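DNA mismatch repair protein MutS (PDB 1EWQ) recognises mismatched base pairs in DNA and binds ATP, which it hydrolyses weakly, to take part in DNA mismatch repair. Local coordinates at residues G153-V159 / L238-Y244; G541-R546 / F608-A614; L650-E655 / A683-R687. All blocks are in the same frame, centred on the assembly; numbering follows the deposited sequence.

Contact 1 of 3, residues G153-V159 / L238-Y244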
loop_
_atom_site.group_PDB
_atom_site.type_symbol
_atom_site.label_atom_id
_atom_site.label_comp_id
_atom_site.label_asym_id
_atom_site.label_seq_id
_atom_site.Cartn_x
_atom_site.Cartn_y
_atom_site.Cartn_z
ATOM N N GLY C 153 19.235 13.964 19.839
ATOM C CA GLY C 153 20.581 14.493 19.886
ATOM C C GLY C 153 21.610 13.382 19.752
ATOM O O GLY C 153 22.811 13.653 19.777
ATOM N N GLU C 154 21.155 12.133 19.623
ATOM C CA GLU C 154 22.095 11.026 19.473
ATOM C C GLU C 154 22.923 11.355 18.237
ATOM O O GLU C 154 22.388 11.637 17.161
ATOM C CB GLU C 154 21.387 9.679 19.295
ATOM C CG GLU C 154 22.374 8.520 19.312
ATOM C CD GLU C 154 21.723 7.142 19.334
ATOM O OE1 GLU C 154 20.541 7.013 18.931
ATOM O OE2 GLU C 154 22.415 6.179 19.739
ATOM N N PHE C 155 24.236 11.303 18.408
ATOM C CA PHE C 155 25.173 11.678 17.364
ATOM C C PHE C 155 26.355 10.696 17.403
ATOM O O PHE C 155 27.174 10.733 18.326
ATOM C CB PHE C 155 25.591 13.120 17.684
ATOM C CG PHE C 155 26.367 13.808 16.608
ATOM C CD1 PHE C 155 26.130 13.542 15.265
ATOM C CD2 PHE C 155 27.285 14.798 16.946
ATOM C CE1 PHE C 155 26.799 14.262 14.273
ATOM C CE2 PHE C 155 27.953 15.517 15.968
ATOM C CZ PHE C 155 27.712 15.254 14.631
ATOM N N LYS C 156 26.441 9.823 16.400
ATOM C CA LYS C 156 27.493 8.820 16.369
ATOM C C LYS C 156 27.926 8.402 14.963
ATOM O O LYS C 156 27.233 8.655 13.966
ATOM C CB LYS C 156 27.042 7.572 17.138
ATOM C CG LYS C 156 25.735 6.977 16.630
ATOM C CD LYS C 156 25.458 5.616 17.234
ATOM C CE LYS C 156 24.172 5.022 16.692
ATOM N NZ LYS C 156 23.935 3.655 17.267
ATOM N N GLY C 157 29.076 7.745 14.890
ATOM C CA GLY C 157 29.574 7.307 13.605
ATOM C C GLY C 157 30.787 6.430 13.747
ATOM O O GLY C 157 31.335 6.281 14.835
ATOM N N THR C 158 31.214 5.861 12.628
ATOM C CA THR C 158 32.365 4.983 12.614
ATOM C C THR C 158 32.949 4.897 11.207
ATOM O O THR C 158 32.406 5.455 10.255
ATOM C CB THR C 158 31.966 3.560 13.086
ATOM O OG1 THR C 158 33.136 2.740 13.182
ATOM C CG2 THR C 158 31.003 2.926 12.102
ATOM N N VAL C 159 34.072 4.208 11.081
ATOM C CA VAL C 159 34.685 4.026 9.784
ATOM C C VAL C 159 34.739 2.526 9.568
ATOM O O VAL C 159 34.972 1.770 10.510
ATOM C CB VAL C 159 36.111 4.621 9.726
ATOM C CG1 VAL C 159 36.764 4.267 8.397
ATOM C CG2 VAL C 159 36.052 6.131 9.869
ATOM N N LEU C 238 22.785 18.544 20.533
ATOM C CA LEU C 238 23.536 17.329 20.276
ATOM C C LEU C 238 24.216 16.741 21.490
ATOM O O LEU C 238 24.719 17.457 22.350
ATOM C CB LEU C 238 24.605 17.596 19.214
ATOM C CG LEU C 238 24.207 18.192 17.857
ATOM C CD1 LEU C 238 25.383 19.006 17.304
ATOM C CD2 LEU C 238 23.809 17.095 16.889
ATOM N N GLN C 239 24.224 15.416 21.539
ATOM C CA GLN C 239 24.900 14.682 22.593
ATOM C C GLN C 239 26.348 14.562 22.109
ATOM O O GLN C 239 26.622 14.712 20.921
ATOM C CB GLN C 239 24.287 13.287 22.743
ATOM C CG GLN C 239 23.001 13.248 23.552
ATOM C CD GLN C 239 23.208 13.773 24.971
ATOM O OE1 GLN C 239 23.007 14.963 25.249
ATOM N NE2 GLN C 239 23.636 12.888 25.873
ATOM N N PRO C 240 27.292 14.311 23.021
ATOM C CA PRO C 240 28.685 14.187 22.582
ATOM C C PRO C 240 28.795 13.160 21.456
ATOM O O PRO C 240 28.233 12.077 21.542
ATOM C CB PRO C 240 29.405 13.746 23.854
ATOM C CG PRO C 240 28.585 14.427 24.947
ATOM C CD PRO C 240 27.173 14.197 24.488
ATOM N N PHE C 241 29.509 13.505 20.391
ATOM C CA PHE C 241 29.658 12.585 19.277
ATOM C C PHE C 241 30.390 11.315 19.689
ATOM O O PHE C 241 31.388 11.368 20.398
ATOM C CB PHE C 241 30.433 13.218 18.122
ATOM C CG PHE C 241 30.591 12.303 16.936
ATOM C CD1 PHE C 241 29.581 12.192 15.983
ATOM C CD2 PHE C 241 31.738 11.538 16.779
ATOM C CE1 PHE C 241 29.716 11.332 14.890
ATOM C CE2 PHE C 241 31.884 10.673 15.688
ATOM C CZ PHE C 241 30.872 10.571 14.743
ATOM N N ARG C 242 29.893 10.177 19.221
ATOM C CA ARG C 242 30.519 8.904 19.521
ATOM C C ARG C 242 31.131 8.235 18.303
ATOM O O ARG C 242 30.432 7.847 17.366
ATOM C CB ARG C 242 29.521 7.944 20.153
ATOM C CG ARG C 242 29.185 8.262 21.591
ATOM C CD ARG C 242 28.932 6.968 22.340
ATOM N NE ARG C 242 27.823 6.233 21.755
ATOM C CZ ARG C 242 27.861 4.945 21.424
ATOM N NH1 ARG C 242 28.964 4.235 21.619
ATOM N NH2 ARG C 242 26.786 4.368 20.902
ATOM N N PHE C 243 32.448 8.112 18.327
ATOM C CA PHE C 243 33.186 7.440 17.273
ATOM C C PHE C 243 33.310 6.030 17.850
ATOM O O PHE C 243 34.196 5.766 18.670
ATOM C CB PHE C 243 34.563 8.089 17.120
ATOM C CG PHE C 243 35.420 7.476 16.051
ATOM C CD1 PHE C 243 36.763 7.834 15.939
ATOM C CD2 PHE C 243 34.900 6.538 15.164
ATOM C CE1 PHE C 243 37.570 7.267 14.966
ATOM C CE2 PHE C 243 35.697 5.966 14.188
ATOM C CZ PHE C 243 37.036 6.329 14.086
ATOM N N TYR C 244 32.407 5.134 17.455
ATOM C CA TYR C 244 32.414 3.775 17.990
ATOM C C TYR C 244 33.096 2.732 17.110
ATOM O O TYR C 244 33.581 3.036 16.017
ATOM C CB TYR C 244 30.974 3.339 18.313
ATOM C CG TYR C 244 30.078 3.148 17.107
ATOM C CD1 TYR C 244 29.897 1.884 16.549
ATOM C CD2 TYR C 244 29.417 4.233 16.514
ATOM C CE1 TYR C 244 29.084 1.695 15.435
ATOM C CE2 TYR C 244 28.601 4.057 15.392
ATOM C CZ TYR C 244 28.444 2.782 14.867
ATOM O OH TYR C 244 27.640 2.576 13.781
HETATM O O HOH W 1 24.966 6.194 20.691
HETATM O O HOH W 2 25.462 10.207 20.622
#

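Contact 2 of 3, residues G541-R546 / F608-A614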
loop_
_atom_site.group_PDB
_atom_site.type_symbol
_atom_site.label_atom_id
_atom_site.label_comp_id
_atom_site.label_asym_id
_atom_site.label_seq_id
_atom_site.Cartn_x
_atom_site.Cartn_y
_atom_site.Cartn_z
ATOM N N GLY C 541 8.191 -18.075 30.521
ATOM C CA GLY C 541 9.037 -19.078 31.142
ATOM C C GLY C 541 10.438 -19.196 30.557
ATOM O O GLY C 541 10.794 -20.257 30.027
ATOM N N TYR C 542 11.225 -18.115 30.652
ATOM C CA TYR C 542 12.606 -18.085 30.160
ATOM C C TYR C 542 13.551 -18.268 31.340
ATOM O O TYR C 542 13.173 -18.034 32.492
ATOM C CB TYR C 542 12.952 -16.743 29.507
ATOM C CG TYR C 542 12.280 -16.424 28.201
ATOM C CD1 TYR C 542 11.434 -17.338 27.567
ATOM C CD2 TYR C 542 12.506 -15.192 27.582
ATOM C CE1 TYR C 542 10.831 -17.026 26.337
ATOM C CE2 TYR C 542 11.908 -14.874 26.360
ATOM C CZ TYR C 542 11.078 -15.792 25.749
ATOM O OH TYR C 542 10.506 -15.462 24.548
ATOM N N VAL C 543 14.789 -18.660 31.066
ATOM C CA VAL C 543 15.737 -18.848 32.153
ATOM C C VAL C 543 17.029 -18.078 31.946
ATOM O O VAL C 543 17.368 -17.702 30.822
ATOM C CB VAL C 543 16.063 -20.336 32.339
ATOM C CG1 VAL C 543 14.760 -21.113 32.568
ATOM C CG2 VAL C 543 16.791 -20.874 31.116
ATOM N N ARG C 544 17.748 -17.836 33.035
ATOM C CA ARG C 544 19.012 -17.121 32.953
ATOM C C ARG C 544 20.089 -18.025 32.376
ATOM O O ARG C 544 20.315 -19.132 32.877
ATOM C CB ARG C 544 19.463 -16.618 34.334
ATOM C CG ARG C 544 20.830 -15.935 34.300
ATOM C CD ARG C 544 21.181 -15.260 35.619
ATOM N NE ARG C 544 22.510 -14.651 35.583
ATOM C CZ ARG C 544 22.888 -13.630 36.346
ATOM N NH1 ARG C 544 22.040 -13.096 37.211
ATOM N NH2 ARG C 544 24.111 -13.133 36.230
ATOM N N PRO C 545 20.754 -17.574 31.295
ATOM C CA PRO C 545 21.822 -18.319 30.625
ATOM C C PRO C 545 23.167 -18.167 31.335
ATOM O O PRO C 545 23.436 -17.154 31.970
ATOM C CB PRO C 545 21.850 -17.687 29.237
ATOM C CG PRO C 545 21.570 -16.253 29.551
ATOM C CD PRO C 545 20.397 -16.380 30.507
ATOM N N ARG C 546 24.010 -19.184 31.224
ATOM C CA ARG C 546 25.326 -19.134 31.834
ATOM C C ARG C 546 26.318 -19.084 30.678
ATOM O O ARG C 546 26.088 -19.684 29.637
ATOM C CB ARG C 546 25.573 -20.378 32.679
ATOM C CG ARG C 546 24.453 -20.709 33.660
ATOM C CD ARG C 546 24.210 -19.592 34.665
ATOM N NE ARG C 546 23.060 -19.881 35.522
ATOM C CZ ARG C 546 22.607 -19.064 36.472
ATOM N NH1 ARG C 546 23.205 -17.899 36.695
ATOM N NH2 ARG C 546 21.551 -19.408 37.201
ATOM N N PHE C 608 16.916 -13.147 29.476
ATOM C CA PHE C 608 16.780 -14.561 29.816
ATOM C C PHE C 608 16.433 -15.196 28.458
ATOM O O PHE C 608 16.063 -14.482 27.525
ATOM C CB PHE C 608 15.631 -14.772 30.804
ATOM C CG PHE C 608 16.014 -14.569 32.247
ATOM C CD1 PHE C 608 16.971 -13.632 32.607
ATOM C CD2 PHE C 608 15.387 -15.312 33.255
ATOM C CE1 PHE C 608 17.305 -13.429 33.944
ATOM C CE2 PHE C 608 15.711 -15.118 34.600
ATOM C CZ PHE C 608 16.672 -14.175 34.948
ATOM N N VAL C 609 16.520 -16.517 28.342
ATOM C CA VAL C 609 16.247 -17.165 27.061
ATOM C C VAL C 609 15.216 -18.290 27.168
ATOM O O VAL C 609 14.954 -18.805 28.259
ATOM C CB VAL C 609 17.560 -17.722 26.457
ATOM C CG1 VAL C 609 18.602 -16.596 26.332
ATOM C CG2 VAL C 609 18.104 -18.841 27.350
ATOM N N PRO C 610 14.612 -18.682 26.028
ATOM C CA PRO C 610 13.603 -19.749 25.992
ATOM C C PRO C 610 14.194 -21.154 26.049
ATOM O O PRO C 610 14.445 -21.771 25.018
ATOM C CB PRO C 610 12.871 -19.484 24.671
ATOM C CG PRO C 610 13.972 -18.938 23.800
ATOM C CD PRO C 610 14.666 -17.973 24.735
ATOM N N ALA C 611 14.412 -21.656 27.259
ATOM C CA ALA C 611 14.966 -22.994 27.448
ATOM C C ALA C 611 14.852 -23.405 28.912
ATOM O O ALA C 611 14.464 -22.601 29.759
ATOM C CB ALA C 611 16.435 -23.019 27.018
ATOM N N GLU C 612 15.173 -24.660 29.202
ATOM C CA GLU C 612 15.143 -25.140 30.573
ATOM C C GLU C 612 16.456 -24.724 31.211
ATOM O O GLU C 612 16.498 -24.307 32.361
ATOM C CB GLU C 612 14.988 -26.660 30.611
ATOM C CG GLU C 612 13.555 -27.108 30.800
ATOM C CD GLU C 612 13.400 -28.614 30.757
ATOM O OE1 GLU C 612 14.359 -29.320 31.141
ATOM O OE2 GLU C 612 12.318 -29.094 30.349
ATOM N N GLU C 613 17.529 -24.827 30.438
ATOM C CA GLU C 613 18.858 -24.447 30.895
ATOM C C GLU C 613 19.639 -24.081 29.653
ATOM O O GLU C 613 19.432 -24.654 28.586
ATOM C CB GLU C 613 19.558 -25.609 31.612
ATOM C CG GLU C 613 20.924 -25.245 32.216
ATOM C CD GLU C 613 21.559 -26.400 32.980
ATOM O OE1 GLU C 613 22.691 -26.245 33.499
ATOM O OE2 GLU C 613 20.920 -27.472 33.063
ATOM N N ALA C 614 20.529 -23.114 29.779
ATOM C CA ALA C 614 21.315 -22.724 28.630
ATOM C C ALA C 614 22.691 -22.279 29.078
ATOM O O ALA C 614 22.831 -21.400 29.927
ATOM C CB ALA C 614 20.607 -21.607 27.856
HETATM O O HOH W 3 11.888 -22.798 31.318
HETATM O O HOH W 4 20.561 -21.592 32.196
#

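Contact 3 of 3, residues L650-E655 / A683-R687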
loop_
_atom_site.group_PDB
_atom_site.type_symbol
_atom_site.label_atom_id
_atom_site.label_comp_id
_atom_site.label_asym_id
_atom_site.label_seq_id
_atom_site.Cartn_x
_atom_site.Cartn_y
_atom_site.Cartn_z
ATOM N N LEU C 650 32.525 -17.257 4.817
ATOM C CA LEU C 650 33.860 -17.832 4.984
ATOM C C LEU C 650 34.928 -16.789 5.250
ATOM O O LEU C 650 35.921 -17.067 5.916
ATOM C CB LEU C 650 34.252 -18.648 3.746
ATOM C CG LEU C 650 33.444 -19.931 3.542
ATOM C CD1 LEU C 650 33.768 -20.542 2.203
ATOM C CD2 LEU C 650 33.749 -20.902 4.662
ATOM N N LYS C 651 34.719 -15.585 4.734
ATOM C CA LYS C 651 35.677 -14.507 4.904
ATOM C C LYS C 651 35.524 -13.740 6.218
ATOM O O LYS C 651 36.478 -13.140 6.703
ATOM C CB LYS C 651 35.577 -13.556 3.710
ATOM C CG LYS C 651 35.983 -14.221 2.399
ATOM C CD LYS C 651 35.735 -13.336 1.185
ATOM C CE LYS C 651 35.945 -14.135 -0.108
ATOM N NZ LYS C 651 35.458 -13.399 -1.318
ATOM N N GLU C 652 34.334 -13.761 6.803
ATOM C CA GLU C 652 34.118 -13.051 8.057
ATOM C C GLU C 652 34.067 -13.977 9.270
ATOM O O GLU C 652 34.385 -13.552 10.374
ATOM C CB GLU C 652 32.841 -12.199 7.974
ATOM C CG GLU C 652 31.518 -12.967 7.847
ATOM C CD GLU C 652 30.351 -12.085 7.357
ATOM O OE1 GLU C 652 30.485 -10.837 7.353
ATOM O OE2 GLU C 652 29.295 -12.646 6.981
ATOM N N ALA C 653 33.700 -15.241 9.058
ATOM C CA ALA C 653 33.589 -16.223 10.143
ATOM C C ALA C 653 34.884 -16.528 10.884
ATOM O O ALA C 653 35.935 -16.743 10.281
ATOM C CB ALA C 653 33.001 -17.514 9.615
ATOM N N THR C 654 34.773 -16.603 12.205
ATOM C CA THR C 654 35.900 -16.858 13.083
ATOM C C THR C 654 35.638 -18.096 13.956
ATOM O O THR C 654 34.565 -18.691 13.873
ATOM C CB THR C 654 36.118 -15.600 13.952
ATOM O OG1 THR C 654 37.425 -15.083 13.714
ATOM C CG2 THR C 654 35.908 -15.887 15.424
ATOM N N GLU C 655 36.616 -18.496 14.771
ATOM C CA GLU C 655 36.448 -19.652 15.654
ATOM C C GLU C 655 35.393 -19.367 16.720
ATOM O O GLU C 655 34.951 -20.272 17.428
ATOM C CB GLU C 655 37.761 -19.998 16.356
ATOM C CG GLU C 655 38.382 -18.808 17.096
ATOM C CD GLU C 655 39.592 -19.184 17.929
ATOM O OE1 GLU C 655 40.385 -18.275 18.249
ATOM O OE2 GLU C 655 39.742 -20.378 18.273
ATOM N N ALA C 683 36.154 -26.400 5.457
ATOM C CA ALA C 683 36.722 -25.092 5.777
ATOM C C ALA C 683 36.124 -24.548 7.068
ATOM O O ALA C 683 36.826 -23.947 7.872
ATOM C CB ALA C 683 36.493 -24.110 4.628
ATOM N N LEU C 684 34.828 -24.761 7.272
ATOM C CA LEU C 684 34.204 -24.271 8.493
ATOM C C LEU C 684 34.652 -25.129 9.671
ATOM O O LEU C 684 34.734 -24.653 10.801
ATOM C CB LEU C 684 32.676 -24.259 8.355
ATOM C CG LEU C 684 32.167 -23.029 7.598
ATOM C CD1 LEU C 684 30.719 -23.211 7.179
ATOM C CD2 LEU C 684 32.329 -21.803 8.488
ATOM N N HIS C 685 34.945 -26.397 9.395
ATOM C CA HIS C 685 35.432 -27.300 10.432
ATOM C C HIS C 685 36.830 -26.799 10.842
ATOM O O HIS C 685 37.116 -26.637 12.031
ATOM C CB HIS C 685 35.517 -28.730 9.898
ATOM C CG HIS C 685 36.271 -29.659 10.791
ATOM N ND1 HIS C 685 35.675 -30.347 11.829
ATOM C CD2 HIS C 685 37.582 -29.995 10.820
ATOM C CE1 HIS C 685 36.586 -31.069 12.454
ATOM N NE2 HIS C 685 37.751 -30.874 11.862
ATOM N N GLU C 686 37.685 -26.546 9.846
ATOM C CA GLU C 686 39.036 -26.030 10.083
ATOM C C GLU C 686 38.945 -24.690 10.821
ATOM O O GLU C 686 39.742 -24.400 11.711
ATOM C CB GLU C 686 39.779 -25.777 8.757
ATOM C CG GLU C 686 40.039 -26.986 7.879
ATOM C CD GLU C 686 40.536 -26.585 6.477
ATOM O OE1 GLU C 686 41.529 -25.818 6.399
ATOM O OE2 GLU C 686 39.939 -27.036 5.461
ATOM N N ARG C 687 37.981 -23.863 10.422
ATOM C CA ARG C 687 37.795 -22.555 11.047
ATOM C C ARG C 687 37.480 -22.694 12.534
ATOM O O ARG C 687 37.760 -21.794 13.319
ATOM C CB ARG C 687 36.661 -21.784 10.351
ATOM C CG ARG C 687 36.556 -20.315 10.756
ATOM C CD ARG C 687 37.849 -19.570 10.408
ATOM N NE ARG C 687 38.207 -19.752 9.004
ATOM C CZ ARG C 687 37.675 -19.066 7.995
ATOM N NH1 ARG C 687 36.759 -18.132 8.221
ATOM N NH2 ARG C 687 38.051 -19.326 6.750
#

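Contact 1 of 3, residues G153-V159 / L238-Y244
A phenylalanine ring lies against bare backbone here: Phe241 brings CZ to 3.4 Å from Gly157 N, where even a CB on Gly157 would be tight against Phe241 CZ. The setting is the sheet of MutS domain II, whose strand order and flanking helices resemble an RNase H-like fold. The short strand 242-243, which arrives only after helix 215-232, lies parallel to 154-160 and forms one border of this sheet. Backbone bonds alternate as parallel pairing requires: Arg242 N to Phe155 O (2.9 Å), Gly157 N to Arg242 O (2.8 Å) and Tyr244 N to Gly157 O (3.1 Å). Upstream, Gln239 N reaches Gly153 O at 2.9 Å, just where Gly153 and Glu154 form a G1 bulge opposite Asp149.

On the face toward helix 215-232, the Phe241 edge meets the Phe155 face in a T-shaped stack, centroids 4.8 Å apart and planes at 79°. Leu238 CD2 covers the other face of the Phe155 ring, 4.2 Å from Phe155 CD2, and Leu225 of that helix packs on both residues. The opposite face is more polar: one water joins Glu154 OE2 (2.7 Å) to Arg242 NH2 (2.6 Å), while Glu154 OE1 bonds Tyr133. At the far end Thr158 OG1 donates to Tyr244 O at 2.9 Å, and Thr158 CB sits 4.0 Å from the Tyr244 ring centroid, squarely over its face.

Contact 2 of 3, residues G541-R546 / F608-A614
This is the joint where the long helix 514-540 of the helical part of MutS hands the chain over to the P-loop ATPase domain. Gly541, with positive phi, ends the helical run, and the chain then extends toward the border strand 546-547 of a four-stranded mixed sheet. Segment 608-614 folds round this connection and pairs with it twice, in opposite directions. The first pairing is a single antiparallel hydrogen-bonded bridge: Val543 N to Val609 O is 2.8 Å and Val609 N to Val543 O is 2.9 Å. The inverse gamma turn centred on Pro610, with a weak bond from Ala611 N to Val609 O (3.1 Å), then helps swing the chain round. It comes back alongside in the parallel sense, and Arg546 N finds Ala614 O at 2.8 Å. Two waters fill gaps between the backbones, one between Gly541 O (3.1 Å) and Ala611 O (3.0 Å), the other between Arg544 O (2.6 Å) and Ala614 N (2.9 Å).

Side chains close the joint through CH-pi contacts. Pro610 CD stands 4.2 Å from the centroid of the Tyr542 ring, and Arg544 CB 3.9 Å from that of Phe608. Tyr542 CB and Phe608 CB touch at 3.6 Å.

Beyond the pair, Phe608 packs between helices 299-314 and 514-540, Arg544 makes salt bridges to Glu303 and Asp307 of the former, Val609 rests on helix 589-603, and a classic bulge at Glu612 and Glu613 faces Arg554 of strand 551-556.

Contact 3 of 3, residues L650-E655 / A683-R687
Leu650, near the end of helix 638-652, opens the contact with both side chain and backbone. Its CD2 lies 4.0 Å from Leu684 CG and 4.2 Å from Ala683 CB, and its carbonyl O accepts a hydrogen bond from Arg687 NH1 (2.7 Å) and a weak one from Arg687 NH2 (3.2 Å). Lys651 and Glu652 point away; the Lys651 amine bonds to Gly746 O of the second subunit. At Ala653 the chain leaves helical geometry, so its carbonyl turns toward the same guanidinium, with Ala653 O 2.6 Å from Arg687 NH1. One arginine thus collects two carbonyls from the helix end, while Ala653 CB approaches Leu684 CD2 at 4.5 Å. Thr654 gives its amide to Ser657, and at Glu655 the backbones come close, Glu655 CA lying 3.4 Å from Arg687 O.

Ala653 and Leu684 both rest on Val659 of strand 657-662, and Leu747 and Val751 of the second subunit pack on Leu650 and Ala683. Two neighbouring helices laid over a mainly parallel sheet, the second, 670-687, being the helix of the beta-alpha-beta crossover between strands 657-662 and 690-694, are typical of the alpha/beta P-loop NTPase fold.

In the fold
The three contacts share no strand or helix. Contact 1 belongs to the domain II sheet, while contacts 2 and 3 are parts of the ATPase end, on the same side of the chain's centre, with nearest atoms about 15 Å apart. All three mix buried and exposed residues. Contact 1 is sheet pairing plus an aromatic cluster; contact 2 has a single antiparallel bridge and one further direct backbone bond, with prolines and bridging waters between. Contact 3 buries least, 321 Å² against 730 and 591 Å², and relies on a side chain binding backbone carbonyls; it alone is touched by the second subunit. None lies near the DNA or the predicted ATP site.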